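Long-range contacts in shikimate 5-dehydrogenase (PDB 4XIJ), which probably catalyses the reversible NADP-dependent reduction of 3-dehydroshikimate to shikimate, a step of chorismate biosynthesis: residues 30-35 against 269-274; 113-117 against 251-256; 218-224 against 241-246. The contacts are given in a common frame with arbitrary orientation. Residues are numbered along the deposited sequence.

Contact 1: residues 30-35 against 269-274. With SO4 (sulfate ion), chain H.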
ATOM      1  N   GLN A  30      -8.268   5.106  12.845  1.00  8.11           N
ATOM      2  CA  GLN A  30      -7.479   6.093  13.560  1.00  8.45           C
ATOM      3  C   GLN A  30      -7.020   7.216  12.674  1.00  7.89           C
ATOM      4  O   GLN A  30      -7.108   8.395  13.060  1.00  7.96           O
ATOM      5  CB  GLN A  30      -6.231   5.429  14.205  1.00  9.41           C
ATOM      6  CG  GLN A  30      -6.510   4.476  15.331  1.00 11.45           C
ATOM      7  CD  GLN A  30      -6.460   3.036  14.826  1.00 11.95           C
ATOM      8  OE1 GLN A  30      -7.227   2.656  13.919  1.00 12.98           O
ATOM      9  NE2 GLN A  30      -5.558   2.218  15.410  1.00 13.15           N
ATOM     10  N   LEU A  31      -6.430   6.873  11.535  1.00  7.27           N
ATOM     11  CA  LEU A  31      -5.887   7.911  10.665  1.00  7.37           C
ATOM     12  C   LEU A  31      -6.992   8.766  10.053  1.00  7.70           C
ATOM     13  O   LEU A  31      -6.846   9.991   9.951  1.00  8.01           O
ATOM     14  CB  LEU A  31      -5.033   7.283   9.562  1.00  8.58           C
ATOM     15  CG  LEU A  31      -3.721   6.648  10.070  1.00 10.75           C
ATOM     16  CD1 LEU A  31      -3.135   5.732   8.992  1.00 12.74           C
ATOM     17  CD2 LEU A  31      -2.713   7.680  10.455  1.00 12.70           C
ATOM     18  N   HIS A  32      -8.116   8.141   9.708  1.00  7.74           N
ATOM     19  CA  HIS A  32      -9.236   8.910   9.174  1.00  7.53           C
ATOM     20  C   HIS A  32      -9.893   9.778  10.229  1.00  7.27           C
ATOM     21  O   HIS A  32     -10.169  10.952   9.962  1.00  7.79           O
ATOM     22  CB  HIS A  32     -10.285   8.004   8.507  1.00  7.64           C
ATOM     23  CG  HIS A  32      -9.923   7.576   7.103  1.00  7.20           C
ATOM     24  ND1 HIS A  32     -10.498   8.137   5.983  1.00  7.91           N
ATOM     25  CD2 HIS A  32      -9.008   6.679   6.647  1.00  7.51           C
ATOM     26  CE1 HIS A  32      -9.961   7.605   4.895  1.00  7.98           C
ATOM     27  NE2 HIS A  32      -9.062   6.699   5.273  1.00  8.24           N
ATOM     28  N   LEU A  33     -10.160   9.254  11.423  1.00  8.01           N
ATOM     29  CA  LEU A  33     -10.791  10.152  12.427  1.00  7.01           C
ATOM     30  C   LEU A  33      -9.844  11.289  12.814  1.00  6.85           C
ATOM     31  O   LEU A  33     -10.314  12.425  13.007  1.00  7.70           O
ATOM     32  CB  LEU A  33     -11.241   9.389  13.685  1.00  7.88           C
ATOM     33  CG  LEU A  33     -12.446   8.467  13.420  1.00  9.03           C
ATOM     34  CD1 LEU A  33     -12.688   7.616  14.698  1.00 11.50           C
ATOM     35  CD2 LEU A  33     -13.715   9.217  13.028  1.00  9.04           C
ATOM     36  N   ALA A  34      -8.543  11.023  12.922  1.00  7.66           N
ATOM     37  CA  ALA A  34      -7.602  12.116  13.177  1.00  8.80           C
ATOM     38  C   ALA A  34      -7.691  13.170  12.076  1.00  7.73           C
ATOM     39  O   ALA A  34      -7.689  14.375  12.354  1.00  8.56           O
ATOM     40  CB  ALA A  34      -6.193  11.588  13.267  1.00  8.91           C
ATOM     41  N   ALA A  35      -7.799  12.731  10.829  1.00  7.81           N
ATOM     42  CA  ALA A  35      -7.934  13.672   9.729  1.00  7.92           C
ATOM     43  C   ALA A  35      -9.243  14.439   9.748  1.00  7.93           C
ATOM     44  O   ALA A  35      -9.229  15.663   9.605  1.00  8.07           O
ATOM     45  CB  ALA A  35      -7.808  12.926   8.397  1.00  8.77           C
ATOM     46  N   ALA A 269      -1.497  16.393  11.278  1.00  9.56           N
ATOM     47  CA  ALA A 269      -2.474  15.762  12.188  1.00  9.14           C
ATOM     48  C   ALA A 269      -2.439  14.243  11.974  1.00  8.47           C
ATOM     49  O   ALA A 269      -2.494  13.477  12.937  1.00  9.56           O
ATOM     50  CB  ALA A 269      -3.852  16.322  11.931  1.00  9.99           C
ATOM     51  N   MET A 270      -2.332  13.797  10.729  1.00  9.25           N
ATOM     52  CA  MET A 270      -2.280  12.352  10.471  1.00  8.36           C
ATOM     53  C   MET A 270      -0.965  11.741  10.951  1.00  8.54           C
ATOM     54  O   MET A 270      -0.951  10.617  11.457  1.00  9.15           O
ATOM     55  CB  MET A 270      -2.514  12.101   8.971  1.00  8.39           C
ATOM     56  CG  MET A 270      -3.962  12.473   8.619  1.00  9.41           C
ATOM     57  SD  MET A 270      -4.342  12.278   6.875  1.00  9.54           S
ATOM     58  CE  MET A 270      -4.404  10.467   6.705  1.00 10.20           C
ATOM     59  N   ARG A 271       0.137  12.484  10.808  1.00  8.39           N
ATOM     60  CA  ARG A 271       1.403  11.995  11.386  1.00  8.92           C
ATOM     61  C   ARG A 271       1.318  11.827  12.904  1.00 10.09           C
ATOM     62  O   ARG A 271       1.971  10.902  13.455  1.00 10.53           O
ATOM     63  CB  ARG A 271       2.583  12.903  11.038  1.00  9.78           C
ATOM     64  CG  ARG A 271       2.954  12.834   9.538  1.00 11.57           C
ATOM     65  CD  ARG A 271       4.056  13.849   9.182  1.00 12.98           C
ATOM     66  NE  ARG A 271       4.348  13.778   7.756  1.00 14.57           N
ATOM     67  CZ  ARG A 271       4.230  14.804   6.910  1.00 16.94           C
ATOM     68  NH1 ARG A 271       4.509  14.619   5.628  1.00 17.51           N
ATOM     69  NH2 ARG A 271       3.867  16.008   7.357  1.00 17.65           N
ATOM     70  N   ALA A 272       0.586  12.716  13.585  1.00  9.73           N
ATOM     71  CA  ALA A 272       0.445  12.587  15.031  1.00  9.99           C
ATOM     72  C   ALA A 272      -0.266  11.293  15.408  1.00  9.41           C
ATOM     73  O   ALA A 272      -0.062  10.779  16.497  1.00 10.46           O
ATOM     74  CB  ALA A 272      -0.307  13.821  15.623  1.00  9.36           C
ATOM     75  N   ALA A 273      -1.102  10.771  14.508  1.00  8.82           N
ATOM     76  CA  ALA A 273      -1.877   9.560  14.786  1.00  9.22           C
ATOM     77  C   ALA A 273      -1.197   8.277  14.284  1.00 10.32           C
ATOM     78  O   ALA A 273      -1.718   7.177  14.425  1.00 10.71           O
ATOM     79  CB  ALA A 273      -3.298   9.683  14.149  1.00  8.90           C
ATOM     80  N   LEU A 274      -0.026   8.419  13.723  1.00  9.55           N
ATOM     81  CA  LEU A 274       0.639   7.307  13.045  1.00  9.65           C
ATOM     82  C   LEU A 274       1.409   6.429  14.034  1.00 10.94           C
ATOM     83  O   LEU A 274       2.268   6.935  14.763  1.00 12.22           O
ATOM     84  CB  LEU A 274       1.578   7.874  11.991  1.00  9.92           C
ATOM     85  CG  LEU A 274       2.174   6.856  11.027  1.00 10.79           C
ATOM     86  CD1 LEU A 274       1.094   6.248  10.143  1.00 11.92           C
ATOM     87  CD2 LEU A 274       3.249   7.580  10.185  1.00 11.63           C
TER
HETATM   88  S   SO4 H 307       4.765  17.687   3.850  1.00 52.71           S
HETATM   89  O1  SO4 H 307       3.912  17.813   5.056  1.00 51.52           O
HETATM   90  O2  SO4 H 307       6.098  18.254   4.125  1.00 52.22           O
HETATM   91  O3  SO4 H 307       4.147  18.443   2.747  1.00 52.72           O
HETATM   92  O4  SO4 H 307       4.905  16.276   3.443  1.00 52.19           O

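Contact 2: residues 113-117 against 251-256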
ATOM      1  N   THR A 113      -4.880   2.771  -3.246  1.00  7.30           N
ATOM      2  CA  THR A 113      -3.932   3.719  -2.709  1.00  7.09           C
ATOM      3  C   THR A 113      -2.747   3.037  -2.022  1.00  8.31           C
ATOM      4  O   THR A 113      -1.856   3.720  -1.538  1.00  9.12           O
ATOM      5  CB  THR A 113      -4.585   4.701  -1.724  1.00  8.27           C
ATOM      6  OG1 THR A 113      -4.919   4.003  -0.501  1.00  9.30           O
ATOM      7  CG2 THR A 113      -5.809   5.373  -2.366  1.00  8.05           C
ATOM      8  N   ASP A 114      -2.692   1.689  -2.042  1.00  8.25           N
ATOM      9  CA  ASP A 114      -1.455   0.995  -1.644  1.00  7.13           C
ATOM     10  C   ASP A 114      -0.324   1.455  -2.586  1.00  7.23           C
ATOM     11  O   ASP A 114       0.848   1.523  -2.168  1.00  8.51           O
ATOM     12  CB  ASP A 114      -1.631  -0.536  -1.660  1.00  9.40           C
ATOM     13  CG  ASP A 114      -2.619  -1.000  -0.633  1.00 11.95           C
ATOM     14  OD1 ASP A 114      -2.571  -0.505   0.496  1.00 12.48           O
ATOM     15  OD2 ASP A 114      -3.452  -1.862  -0.928  1.00 13.92           O
ATOM     16  N   VAL A 115      -0.667   1.784  -3.839  1.00  8.02           N
ATOM     17  CA  VAL A 115       0.320   2.334  -4.751  1.00  8.97           C
ATOM     18  C   VAL A 115       0.927   3.645  -4.188  1.00  8.75           C
ATOM     19  O   VAL A 115       2.165   3.853  -4.210  1.00  8.19           O
ATOM     20  CB  VAL A 115      -0.304   2.556  -6.137  1.00 11.92           C
ATOM     21  CG1 VAL A 115       0.614   3.351  -6.981  1.00 13.81           C
ATOM     22  CG2 VAL A 115      -0.607   1.176  -6.782  1.00 14.35           C
ATOM     23  N   ASP A 116       0.064   4.537  -3.671  1.00  8.59           N
ATOM     24  CA  ASP A 116       0.541   5.767  -3.056  1.00  8.25           C
ATOM     25  C   ASP A 116       1.382   5.480  -1.820  1.00  6.66           C
ATOM     26  O   ASP A 116       2.289   6.262  -1.483  1.00  7.96           O
ATOM     27  CB  ASP A 116      -0.616   6.656  -2.569  1.00 10.15           C
ATOM     28  CG  ASP A 116      -1.538   7.105  -3.661  1.00 12.93           C
ATOM     29  OD1 ASP A 116      -1.070   7.675  -4.627  1.00 14.40           O
ATOM     30  OD2 ASP A 116      -2.739   6.857  -3.552  1.00 14.40           O
ATOM     31  N   GLY A 117       1.037   4.420  -1.078  1.00  6.80           N
ATOM     32  CA  GLY A 117       1.859   4.038   0.058  1.00  7.97           C
ATOM     33  C   GLY A 117       3.332   3.925  -0.331  1.00  8.25           C
ATOM     34  O   GLY A 117       4.233   4.438   0.372  1.00  9.73           O
ATOM     35  N   ASN A 251       0.848   7.310   3.707  1.00  8.41           N
ATOM     36  CA  ASN A 251       0.580   7.757   2.362  1.00  8.47           C
ATOM     37  C   ASN A 251      -0.649   7.072   1.714  1.00  9.11           C
ATOM     38  O   ASN A 251      -1.371   7.730   0.967  1.00 10.19           O
ATOM     39  CB  ASN A 251       1.834   7.595   1.516  1.00  9.70           C
ATOM     40  CG  ASN A 251       2.825   8.725   1.751  1.00 10.37           C
ATOM     41  OD1 ASN A 251       2.703   9.812   1.153  1.00 13.50           O
ATOM     42  ND2 ASN A 251       3.786   8.510   2.651  1.00 10.11           N
ATOM     43  N   GLN A 252      -0.933   5.830   2.077  1.00  9.02           N
ATOM     44  CA  GLN A 252      -2.184   5.176   1.682  1.00  9.71           C
ATOM     45  C   GLN A 252      -3.398   5.979   2.143  1.00  9.42           C
ATOM     46  O   GLN A 252      -4.406   6.105   1.442  1.00  9.11           O
ATOM     47  CB  GLN A 252      -2.301   3.744   2.284  1.00 13.53           C
ATOM     48  CG  GLN A 252      -1.379   2.709   1.699  1.00 16.08           C
ATOM     49  CD  GLN A 252      -1.262   1.486   2.596  1.00 17.73           C
ATOM     50  OE1 GLN A 252      -2.143   1.240   3.448  1.00 21.16           O
ATOM     51  NE2 GLN A 252      -0.211   0.698   2.392  1.00 16.72           N
ATOM     52  N   ALA A 253      -3.301   6.478   3.374  1.00  9.48           N
ATOM     53  CA  ALA A 253      -4.415   7.143   4.012  1.00  8.66           C
ATOM     54  C   ALA A 253      -4.586   8.560   3.473  1.00 10.31           C
ATOM     55  O   ALA A 253      -5.725   9.041   3.400  1.00 10.79           O
ATOM     56  CB  ALA A 253      -4.205   7.165   5.549  1.00  9.94           C
ATOM     57  N   PHE A 254      -3.472   9.246   3.156  1.00 11.52           N
ATOM     58  CA  PHE A 254      -3.575  10.630   2.634  1.00 11.91           C
ATOM     59  C   PHE A 254      -4.550  10.627   1.463  1.00 11.64           C
ATOM     60  O   PHE A 254      -5.473  11.466   1.351  1.00 11.88           O
ATOM     61  CB  PHE A 254      -2.247  11.146   2.097  1.00 11.97           C
ATOM     62  CG  PHE A 254      -1.218  11.522   3.110  1.00 12.69           C
ATOM     63  CD1 PHE A 254      -1.534  11.833   4.427  1.00 12.66           C
ATOM     64  CD2 PHE A 254       0.112  11.618   2.701  1.00 13.28           C
ATOM     65  CE1 PHE A 254      -0.546  12.268   5.307  1.00 12.99           C
ATOM     66  CE2 PHE A 254       1.104  12.028   3.572  1.00 13.92           C
ATOM     67  CZ  PHE A 254       0.784  12.351   4.890  1.00 13.34           C
ATOM     68  N   ALA A 255      -4.343   9.663   0.569  1.00 12.81           N
ATOM     69  CA  ALA A 255      -5.100   9.661  -0.670  1.00 12.10           C
ATOM     70  C   ALA A 255      -6.606   9.335  -0.455  1.00 12.33           C
ATOM     71  O   ALA A 255      -7.492   9.941  -1.049  1.00 12.76           O
ATOM     72  CB  ALA A 255      -4.436   8.664  -1.641  1.00 14.10           C
ATOM     73  N   GLN A 256      -6.885   8.436   0.474  1.00 10.95           N
ATOM     74  CA  GLN A 256      -8.267   8.144   0.836  1.00 11.13           C
ATOM     75  C   GLN A 256      -8.948   9.347   1.464  1.00  9.95           C
ATOM     76  O   GLN A 256     -10.098   9.672   1.125  1.00 10.12           O
ATOM     77  CB  GLN A 256      -8.326   6.977   1.805  1.00  9.64           C
ATOM     78  CG  GLN A 256      -7.800   5.683   1.183  1.00  8.26           C
ATOM     79  CD  GLN A 256      -7.888   4.518   2.113  1.00  9.64           C
ATOM     80  OE1 GLN A 256      -7.863   4.709   3.335  1.00 11.59           O
ATOM     81  NE2 GLN A 256      -7.959   3.311   1.564  1.00 11.40           N
TER
HETATM   82  O   HOH W   1       1.587   0.450   0.291  1.00 13.64           O

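Contact 3: residues 218-224 against 241-246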
ATOM      1  N   ARG A 218      18.711   2.857  -0.633  1.00  9.65           N
ATOM      2  CA  ARG A 218      17.474   3.288   0.007  1.00 10.42           C
ATOM      3  C   ARG A 218      16.537   2.106   0.032  1.00  8.57           C
ATOM      4  O   ARG A 218      16.253   1.492  -0.989  1.00  9.95           O
ATOM      5  CB  ARG A 218      16.878   4.465  -0.743  1.00 11.16           C
ATOM      6  CG  ARG A 218      17.876   5.595  -0.801  1.00 13.06           C
ATOM      7  CD  ARG A 218      17.253   6.840  -1.394  1.00 15.05           C
ATOM      8  NE  ARG A 218      16.192   7.415  -0.562  1.00 16.31           N
ATOM      9  CZ  ARG A 218      14.908   7.458  -0.903  1.00 18.06           C
ATOM     10  NH1 ARG A 218      14.534   6.951  -2.062  1.00 19.68           N
ATOM     11  NH2 ARG A 218      14.015   8.014  -0.078  1.00 18.82           N
ATOM     12  N   VAL A 219      16.064   1.751   1.212  1.00  8.94           N
ATOM     13  CA  VAL A 219      15.213   0.583   1.388  1.00  8.89           C
ATOM     14  C   VAL A 219      13.945   0.963   2.142  1.00  8.45           C
ATOM     15  O   VAL A 219      14.029   1.507   3.254  1.00  9.81           O
ATOM     16  CB  VAL A 219      15.963  -0.545   2.145  1.00  9.06           C
ATOM     17  CG1 VAL A 219      15.001  -1.717   2.393  1.00 10.13           C
ATOM     18  CG2 VAL A 219      17.193  -0.973   1.308  1.00 10.84           C
ATOM     19  N   LEU A 220      12.793   0.712   1.517  1.00  8.14           N
ATOM     20  CA  LEU A 220      11.488   0.801   2.149  1.00  7.84           C
ATOM     21  C   LEU A 220      11.133  -0.586   2.663  1.00  8.67           C
ATOM     22  O   LEU A 220      10.979  -1.526   1.883  1.00  9.72           O
ATOM     23  CB  LEU A 220      10.436   1.333   1.158  1.00  7.65           C
ATOM     24  CG  LEU A 220       9.000   1.287   1.642  1.00  8.43           C
ATOM     25  CD1 LEU A 220       8.846   2.205   2.845  1.00  9.96           C
ATOM     26  CD2 LEU A 220       8.099   1.757   0.484  1.00  8.76           C
ATOM     27  N   ASP A 221      11.068  -0.703   3.991  1.00  9.30           N
ATOM     28  CA  ASP A 221      10.704  -1.939   4.642  1.00  9.08           C
ATOM     29  C   ASP A 221       9.220  -1.836   5.040  1.00 10.73           C
ATOM     30  O   ASP A 221       8.838  -0.926   5.771  1.00 11.88           O
ATOM     31  CB  ASP A 221      11.596  -2.135   5.877  1.00  9.93           C
ATOM     32  CG  ASP A 221      11.463  -3.496   6.501  1.00 10.98           C
ATOM     33  OD1 ASP A 221      10.578  -4.283   6.127  1.00 10.67           O
ATOM     34  OD2 ASP A 221      12.315  -3.814   7.350  1.00 12.23           O
ATOM     35  N   ALA A 222       8.389  -2.755   4.557  1.00 10.14           N
ATOM     36  CA  ALA A 222       6.971  -2.762   4.896  1.00 10.46           C
ATOM     37  C   ALA A 222       6.751  -2.988   6.397  1.00 11.63           C
ATOM     38  O   ALA A 222       5.703  -2.610   6.939  1.00 11.96           O
ATOM     39  CB  ALA A 222       6.241  -3.831   4.100  1.00 11.61           C
ATOM     40  N   ILE A 223       7.719  -3.613   7.058  1.00 10.91           N
ATOM     41  CA  ILE A 223       7.608  -3.871   8.488  1.00 10.96           C
ATOM     42  C   ILE A 223       7.877  -2.608   9.281  1.00 12.94           C
ATOM     43  O   ILE A 223       8.740  -1.787   8.887  1.00 13.99           O
ATOM     44  CB  ILE A 223       8.591  -4.983   8.905  1.00 11.11           C
ATOM     45  CG1 ILE A 223       8.339  -6.243   8.062  1.00 11.69           C
ATOM     46  CG2 ILE A 223       8.497  -5.251  10.391  1.00 12.17           C
ATOM     47  CD1 ILE A 223       6.924  -6.789   8.170  1.00 11.74           C
ATOM     48  N   TYR A 224       7.155  -2.426  10.393  1.00 13.63           N
ATOM     49  CA  TYR A 224       7.461  -1.274  11.244  1.00 13.88           C
ATOM     50  C   TYR A 224       7.512  -1.601  12.716  1.00 15.62           C
ATOM     51  O   TYR A 224       7.810  -0.724  13.534  1.00 17.04           O
ATOM     52  CB  TYR A 224       6.456  -0.150  10.992  1.00 14.00           C
ATOM     53  CG  TYR A 224       5.006  -0.511  11.194  1.00 15.62           C
ATOM     54  CD1 TYR A 224       4.421  -0.441  12.464  1.00 17.19           C
ATOM     55  CD2 TYR A 224       4.199  -0.864  10.118  1.00 17.33           C
ATOM     56  CE1 TYR A 224       3.094  -0.715  12.651  1.00 19.15           C
ATOM     57  CE2 TYR A 224       2.853  -1.148  10.308  1.00 19.28           C
ATOM     58  CZ  TYR A 224       2.311  -1.087  11.571  1.00 20.54           C
ATOM     59  OH  TYR A 224       0.963  -1.363  11.764  1.00 23.60           O
ATOM     60  N   GLU A 241      19.742   4.575   3.695  1.00 10.69           N
ATOM     61  CA  GLU A 241      18.528   5.055   4.333  1.00 12.02           C
ATOM     62  C   GLU A 241      17.499   3.952   4.400  1.00  9.64           C
ATOM     63  O   GLU A 241      17.226   3.287   3.385  1.00 10.04           O
ATOM     64  CB  GLU A 241      17.948   6.240   3.539  1.00 14.94           C
ATOM     65  CG  GLU A 241      16.661   6.779   4.202  1.00 17.73           C
ATOM     66  CD  GLU A 241      15.957   7.865   3.407  1.00 22.17           C
ATOM     67  OE1 GLU A 241      16.352   8.115   2.245  1.00 23.31           O
ATOM     68  OE2 GLU A 241      15.007   8.459   3.961  1.00 24.16           O
ATOM     69  N   ALA A 242      16.904   3.777   5.570  1.00  9.97           N
ATOM     70  CA  ALA A 242      15.847   2.807   5.759  1.00 10.88           C
ATOM     71  C   ALA A 242      14.587   3.565   6.161  1.00 10.06           C
ATOM     72  O   ALA A 242      14.618   4.436   7.046  1.00 13.52           O
ATOM     73  CB  ALA A 242      16.228   1.768   6.851  1.00 11.59           C
ATOM     74  N   ILE A 243      13.484   3.239   5.505  1.00  9.35           N
ATOM     75  CA  ILE A 243      12.170   3.838   5.753  1.00  9.71           C
ATOM     76  C   ILE A 243      11.220   2.726   6.183  1.00  9.05           C
ATOM     77  O   ILE A 243      11.256   1.637   5.569  1.00 10.36           O
ATOM     78  CB  ILE A 243      11.625   4.482   4.475  1.00 10.80           C
ATOM     79  CG1 ILE A 243      12.589   5.559   3.977  1.00 13.14           C
ATOM     80  CG2 ILE A 243      10.241   5.098   4.691  1.00 10.23           C
ATOM     81  CD1 ILE A 243      12.507   5.767   2.504  1.00 15.90           C
ATOM     82  N   ASN A 244      10.393   2.935   7.216  1.00 10.69           N
ATOM     83  CA  ASN A 244       9.516   1.801   7.595  1.00 10.39           C
ATOM     84  C   ASN A 244       8.077   1.887   7.129  1.00 10.71           C
ATOM     85  O   ASN A 244       7.645   2.888   6.565  1.00 10.63           O
ATOM     86  CB  ASN A 244       9.549   1.530   9.112  1.00 10.79           C
ATOM     87  CG  ASN A 244       8.870   2.588   9.979  1.00 11.22           C
ATOM     88  OD1 ASN A 244       7.816   3.099   9.659  1.00 11.27           O
ATOM     89  ND2 ASN A 244       9.432   2.795  11.155  1.00 13.26           N
ATOM     90  N   GLY A 245       7.341   0.795   7.367  1.00 10.39           N
ATOM     91  CA  GLY A 245       6.011   0.648   6.817  1.00  9.90           C
ATOM     92  C   GLY A 245       4.994   1.641   7.316  1.00  9.64           C
ATOM     93  O   GLY A 245       3.965   1.793   6.671  1.00 10.42           O
ATOM     94  N   LEU A 246       5.245   2.316   8.439  1.00 10.60           N
ATOM     95  CA  LEU A 246       4.284   3.364   8.862  1.00 10.20           C
ATOM     96  C   LEU A 246       4.169   4.428   7.777  1.00  9.62           C
ATOM     97  O   LEU A 246       3.105   5.039   7.618  1.00  9.16           O
ATOM     98  CB  LEU A 246       4.670   4.027  10.191  1.00  9.65           C
ATOM     99  CG  LEU A 246       4.493   3.085  11.376  1.00 11.18           C
ATOM    100  CD1 LEU A 246       5.111   3.792  12.590  1.00 12.62           C
ATOM    101  CD2 LEU A 246       2.994   2.718  11.622  1.00 12.58           C
TER

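Contact 1: residues 30-35 against 269-274
The C-terminal helix of this two-domain shikimate dehydrogenase, residues 267-272, returns to the N-terminal, substrate-binding domain and packs against helix 28-38. The backbones come closest at Leu31 and Met270, with their CA atoms 5.7 Å apart. Small residues permit close fitting: Ala34 CB meets Ala273 CB at 3.6 Å, and Ala35 CB lies 3.8 Å from Met270 SD. Leu31 lies against Met270, Ala273 and Leu274: Leu31 CD2 is 3.6 Å from Met270 O, 4.2 Å from Ala273 CB and 4.1 Å from Leu274 CD1, and Leu31 CB is 4.3 Å from Met270 CE. Met270 also reaches Ala253 and Phe254 of helix 246-261, so that helix completes the apolar layer. The CA-to-CB bond of Arg271 points away from residues 30-35. Arg271 forms a salt bridge with Glu268 and binds a sulfate, probably from the crystallisation liquor, through Arg271 NH1 to O4 (2.8 Å) and Arg271 NH2 to O1 (2.9 Å). Van der Waals and hydrophobic contacts thus hold the segments together, with charge kept on the solvent side.

Contact 2: residues 113-117 against 251-256
The start of helix 114-122 meets the middle of helix 246-261 at a glycine: Gly117 CA and Gln252 CA are only 4.5 Å apart. A CB on Gly117 would clash with Gln252 CG, so the missing side chain is what permits this approach. These are the helices that link the two domains of the shikimate dehydrogenase fold. The backbones also meet at Thr113 O, which receives a CA-H...O contact from Gln252 CA at 3.5 Å. Thr113 OG1 donates to Gln252 O at 2.9 Å, and Thr113 CG2 rests on Ala255 CB at 3.6 Å. Asp116 OD2, salt-bridged to Arg90, touches Ala255 CB at 3.1 Å, while Asp116 O lies 3.3 Å from Asn251 CB. Asp114 OD1 approaches Gln252 CD at 3.2 Å without hydrogen bonding to that amide; its other oxygen, OD2, forms a salt bridge with Lys77. That lysine-aspartate pair is consistent with the shikimate site of the family, and a sulfate, probably from the crystallisation liquor, lies beside Asp114. The polar link between Asp114 and Gln252 runs through one water, which donates to Asp114 O and accepts from Gln252 NE2, both at 2.8 Å.

Contact 3: residues 218-224 against 241-246
Gly245 lets the two segments come very close just after the paired strands: a CB there would fall 1.9 Å from Ala222 O, whereas Gly245 CA approaches that oxygen at 3.3 Å in a CA-H...O contact. The parallel strands, 218-221 and 241-243, belong to a beta-alpha-beta unit of the Rossmann-type C-terminal domain, and 241-243 is an outermost strand. The ladder runs Val219 N to Glu241 O (2.9 Å), Ile243 N to Val219 O (2.9 Å) and Asp221 N to Ile243 O (2.8 Å), with a weak Gly245 N to Ile223 O bond (3.3 Å) beyond. Val219 and Ala242 face helix 230-237. On the opposite face, Leu220 CD1 meets Ile243 CG2 at 3.7 Å, and Arg218 NE makes a salt bridge with Glu241 OE1 at 2.9 Å. Asp221 OD1 closes an Asx turn on Ile223 N (3.1 Å), while Asp221 OD2 hydrogen-bonds to Thr229; Asn244 OD1 caps the following helix at Leu246 N (3.0 Å). Leu246 CD2 sits over the Tyr224 ring in a CH-pi contact, 3.6 Å from its centroid.

Overall arrangement
The three contacts are nested along the chain: contact 3 lies inside the loop closed by contact 2, and contact 2 inside that closed by contact 1. Helix 246-261 connects them: it follows strand 241-243 of the parallel sheet, carries residues 251-256 and leads on to helix 267-272. The centres of contacts 1 and 2 are about 13 Å apart, and the two meet where Leu31 CD1 packs on Ala253 CB (3.9 Å). Contact 3, whose centre lies about 15 Å from that of contact 2 and about 19 Å from that of contact 1, belongs to the Rossmann-type domain. The chain therefore leaves that sheet, runs along the interdomain helix 246-261 and finishes against the substrate-binding domain, tying both domains together.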